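Local coordinates for uncharacterized protein BT9727_2919 (Bacillus thuringiensis serovar konkukian, PDB 3GGM) that is of unknown function, though the full-length protein, of which this is the N-terminal part, probably hydrolyses carbon-nitrogen bonds other than peptide bonds as a member of the amidohydrolase family, at residues A[4-10]-A[24-30]. Coordinates in Å, arbitrary orientation, origin at the centre of the assembly. Residues are numbered along the deposited sequence.
Sequences PDMILYN and SAIAITD
Strands 6-9 and 25-29 run antiparallel, with axes 4.6 Å apart at closest approach and 172° between their directions. Register is set by Met6 opposite Ile28 and Leu8 opposite Ile26, both hydrogen-bonded pairs, and by the non-hydrogen-bonded pair Ile7-Ala27 (CA-CA 4.4 Å). The backbone bonds are Met6 N to Ile28 O (3.0 Å), Ile28 N to Met6 O (2.8 Å), Leu8 N to Ile26 O (2.9 Å) and Ile26 N to Leu8 O (2.8 Å). A classic beta bulge opens the pairing: Asp5, with phi/psi of -84/-30°, also faces Ile28, so Asp5 N reaches the same Ile28 O at 2.8 Å.

Polar groups finish both ends. Asp5 (chi1 m) accepts a bond from Asp30 N through OD2 (2.6 Å), while a water bonded to Asp5 OD1 (2.7 Å) weakly meets Asp30 OD1 (3.3 Å). Another water joins Asn10 N (2.9 Å) to Ser24 OG (2.8 Å).

Apolar contacts alternate between the faces. Leu8 CD1 lies 4.1 Å from Ile28 CD1, and Leu8 CB 3.9 Å from Ile26 CG2; on the opposite face Ile7 CG1 is 4.2 Å from Ala27 CB.

Strand 6-9 is an inner strand of a mixed sheet, lying between strand 22-29 and the parallel strand 50-53, while strand 22-29 also pairs antiparallel with strand 32-37; His69 and the tag-derived Leu74 of a second subunit pack on Leu8 and Ile28, respectively.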
ATOM      1  N   PRO A   4     -15.279   7.644  21.401  1.00 38.22           N
ATOM      2  CA  PRO A   4     -14.440   6.836  20.508  1.00 36.46           C
ATOM      3  C   PRO A   4     -13.493   5.917  21.270  1.00 35.07           C
ATOM      4  O   PRO A   4     -13.092   6.223  22.393  1.00 34.39           O
ATOM      5  CB  PRO A   4     -13.686   7.888  19.699  1.00 35.93           C
ATOM      6  CG  PRO A   4     -13.506   8.996  20.698  1.00 37.98           C
ATOM      7  CD  PRO A   4     -14.877   9.062  21.360  1.00 38.09           C
ATOM      8  N   ASP A   5     -13.130   4.793  20.660  1.00 33.61           N
ATOM      9  CA  ASP A   5     -12.210   3.868  21.309  1.00 34.87           C
ATOM     10  C   ASP A   5     -10.775   4.308  21.069  1.00 34.51           C
ATOM     11  O   ASP A   5      -9.897   4.083  21.902  1.00 36.54           O
ATOM     12  CB  ASP A   5     -12.388   2.446  20.769  1.00 37.27           C
ATOM     13  CG  ASP A   5     -13.793   1.919  20.972  1.00 38.97           C
ATOM     14  OD1 ASP A   5     -14.401   2.239  22.018  1.00 40.89           O
ATOM     15  OD2 ASP A   5     -14.280   1.179  20.090  1.00 41.24           O
ATOM     16  N   MET A   6     -10.549   4.956  19.933  1.00 34.61           N
ATOM     17  CA  MET A   6      -9.213   5.403  19.565  1.00 33.47           C
ATOM     18  C   MET A   6      -9.248   6.761  18.874  1.00 31.50           C
ATOM     19  O   MET A   6     -10.182   7.066  18.139  1.00 28.65           O
ATOM     20  CB  MET A   6      -8.584   4.363  18.632  1.00 35.53           C
ATOM     21  CG  MET A   6      -7.355   4.832  17.875  1.00 38.91           C
ATOM     22  SD  MET A   6      -5.908   5.045  18.920  1.00 43.51           S
ATOM     23  CE  MET A   6      -5.465   3.297  19.185  1.00 43.28           C
ATOM     24  N   ILE A   7      -8.220   7.567  19.122  1.00 29.60           N
ATOM     25  CA  ILE A   7      -8.096   8.879  18.501  1.00 28.59           C
ATOM     26  C   ILE A   7      -6.640   9.095  18.110  1.00 27.33           C
ATOM     27  O   ILE A   7      -5.765   9.143  18.969  1.00 26.44           O
ATOM     28  CB  ILE A   7      -8.503  10.019  19.453  1.00 29.34           C
ATOM     29  CG1 ILE A   7     -10.005   9.952  19.738  1.00 31.76           C
ATOM     30  CG2 ILE A   7      -8.123  11.365  18.838  1.00 30.60           C
ATOM     31  CD1 ILE A   7     -10.515  11.070  20.626  1.00 30.81           C
ATOM     32  N   LEU A   8      -6.382   9.179  16.808  1.00 24.97           N
ATOM     33  CA  LEU A   8      -5.031   9.422  16.330  1.00 24.39           C
ATOM     34  C   LEU A   8      -5.035  10.895  15.954  1.00 23.04           C
ATOM     35  O   LEU A   8      -5.896  11.327  15.187  1.00 23.16           O
ATOM     36  CB  LEU A   8      -4.719   8.573  15.098  1.00 24.87           C
ATOM     37  CG  LEU A   8      -4.700   7.047  15.244  1.00 26.54           C
ATOM     38  CD1 LEU A   8      -6.123   6.507  15.255  1.00 28.53           C
ATOM     39  CD2 LEU A   8      -3.943   6.443  14.076  1.00 26.97           C
ATOM     40  N   TYR A   9      -4.100  11.666  16.503  1.00 21.91           N
ATOM     41  CA  TYR A   9      -4.043  13.098  16.199  1.00 21.98           C
ATOM     42  C   TYR A   9      -2.633  13.604  15.906  1.00 21.37           C
ATOM     43  O   TYR A   9      -1.657  12.862  16.013  1.00 18.21           O
ATOM     44  CB  TYR A   9      -4.636  13.912  17.350  1.00 21.09           C
ATOM     45  CG  TYR A   9      -3.832  13.801  18.626  1.00 22.63           C
ATOM     46  CD1 TYR A   9      -3.845  12.633  19.386  1.00 22.41           C
ATOM     47  CD2 TYR A   9      -3.010  14.849  19.039  1.00 21.92           C
ATOM     48  CE1 TYR A   9      -3.047  12.509  20.538  1.00 23.62           C
ATOM     49  CE2 TYR A   9      -2.215  14.738  20.178  1.00 24.66           C
ATOM     50  CZ  TYR A   9      -2.235  13.570  20.921  1.00 24.09           C
ATOM     51  OH  TYR A   9      -1.433  13.475  22.036  1.00 26.13           O
ATOM     52  N   ASN A  10      -2.554  14.881  15.542  1.00 20.07           N
ATOM     53  CA  ASN A  10      -1.304  15.553  15.209  1.00 20.13           C
ATOM     54  C   ASN A  10      -0.535  14.857  14.084  1.00 20.81           C
ATOM     55  O   ASN A  10       0.696  14.700  14.139  1.00 19.58           O
ATOM     56  CB  ASN A  10      -0.430  15.693  16.462  1.00 20.01           C
ATOM     57  CG  ASN A  10       0.823  16.498  16.208  1.00 20.39           C
ATOM     58  OD1 ASN A  10       0.781  17.524  15.536  1.00 18.99           O
ATOM     59  ND2 ASN A  10       1.951  16.044  16.760  1.00 19.15           N
ATOM     60  N   SER A  24      -5.785  16.350  10.492  1.00 16.76           N
ATOM     61  CA  SER A  24      -4.646  15.969  11.328  1.00 17.57           C
ATOM     62  C   SER A  24      -5.041  14.965  12.398  1.00 16.96           C
ATOM     63  O   SER A  24      -4.191  14.452  13.116  1.00 17.23           O
ATOM     64  CB  SER A  24      -4.033  17.198  12.005  1.00 17.77           C
ATOM     65  OG  SER A  24      -4.959  17.833  12.876  1.00 19.50           O
ATOM     66  N   ALA A  25      -6.333  14.686  12.511  1.00 18.31           N
ATOM     67  CA  ALA A  25      -6.791  13.763  13.535  1.00 19.09           C
ATOM     68  C   ALA A  25      -8.014  12.973  13.099  1.00 20.00           C
ATOM     69  O   ALA A  25      -8.857  13.472  12.370  1.00 18.47           O
ATOM     70  CB  ALA A  25      -7.110  14.524  14.796  1.00 19.40           C
ATOM     71  N   ILE A  26      -8.107  11.740  13.575  1.00 20.39           N
ATOM     72  CA  ILE A  26      -9.235  10.896  13.232  1.00 24.92           C
ATOM     73  C   ILE A  26      -9.683  10.146  14.482  1.00 23.95           C
ATOM     74  O   ILE A  26      -8.857   9.806  15.337  1.00 23.59           O
ATOM     75  CB  ILE A  26      -8.829   9.892  12.125  1.00 26.24           C
ATOM     76  CG1 ILE A  26     -10.032   9.075  11.672  1.00 28.88           C
ATOM     77  CG2 ILE A  26      -7.751   8.961  12.644  1.00 26.36           C
ATOM     78  CD1 ILE A  26      -9.701   8.129  10.530  1.00 32.25           C
ATOM     79  N   ALA A  27     -10.988   9.909  14.595  1.00 24.46           N
ATOM     80  CA  ALA A  27     -11.546   9.184  15.736  1.00 25.83           C
ATOM     81  C   ALA A  27     -12.175   7.892  15.228  1.00 27.39           C
ATOM     82  O   ALA A  27     -12.875   7.890  14.207  1.00 27.19           O
ATOM     83  CB  ALA A  27     -12.603  10.035  16.466  1.00 24.87           C
ATOM     84  N   ILE A  28     -11.926   6.808  15.954  1.00 27.15           N
ATOM     85  CA  ILE A  28     -12.431   5.487  15.592  1.00 29.07           C
ATOM     86  C   ILE A  28     -13.230   4.892  16.740  1.00 31.26           C
ATOM     87  O   ILE A  28     -12.771   4.878  17.886  1.00 29.72           O
ATOM     88  CB  ILE A  28     -11.263   4.523  15.261  1.00 29.24           C
ATOM     89  CG1 ILE A  28     -10.443   5.087  14.099  1.00 28.69           C
ATOM     90  CG2 ILE A  28     -11.800   3.117  14.927  1.00 27.37           C
ATOM     91  CD1 ILE A  28      -9.191   4.285  13.793  1.00 32.08           C
ATOM     92  N   THR A  29     -14.432   4.411  16.427  1.00 33.46           N
ATOM     93  CA  THR A  29     -15.300   3.792  17.423  1.00 34.99           C
ATOM     94  C   THR A  29     -15.656   2.412  16.888  1.00 36.35           C
ATOM     95  O   THR A  29     -16.270   2.283  15.830  1.00 34.37           O
ATOM     96  CB  THR A  29     -16.562   4.632  17.640  1.00 35.64           C
ATOM     97  OG1 THR A  29     -16.172   5.974  17.961  1.00 37.12           O
ATOM     98  CG2 THR A  29     -17.399   4.065  18.787  1.00 35.87           C
ATOM     99  N   ASP A  30     -15.259   1.389  17.640  1.00 39.07           N
ATOM    100  CA  ASP A  30     -15.442  -0.007  17.257  1.00 43.31           C
ATOM    101  C   ASP A  30     -15.203   0.136  15.757  1.00 43.57           C
ATOM    102  O   ASP A  30     -16.103   0.527  15.010  1.00 46.38           O
ATOM    103  CB  ASP A  30     -16.838  -0.270  16.669  1.00 43.66           C
ATOM    104  CG  ASP A  30     -17.948  -0.160  17.713  1.00 47.17           C
ATOM    105  OD1 ASP A  30     -17.702  -0.510  18.890  1.00 48.71           O
ATOM    106  OD2 ASP A  30     -19.071   0.264  17.358  1.00 47.48           O
TER
HETATM  107  O   HOH W   1     -16.698   0.750  21.817  1.00 45.50           O
HETATM  108  O   HOH W   2      -4.406  17.074  15.549  1.00 22.99           O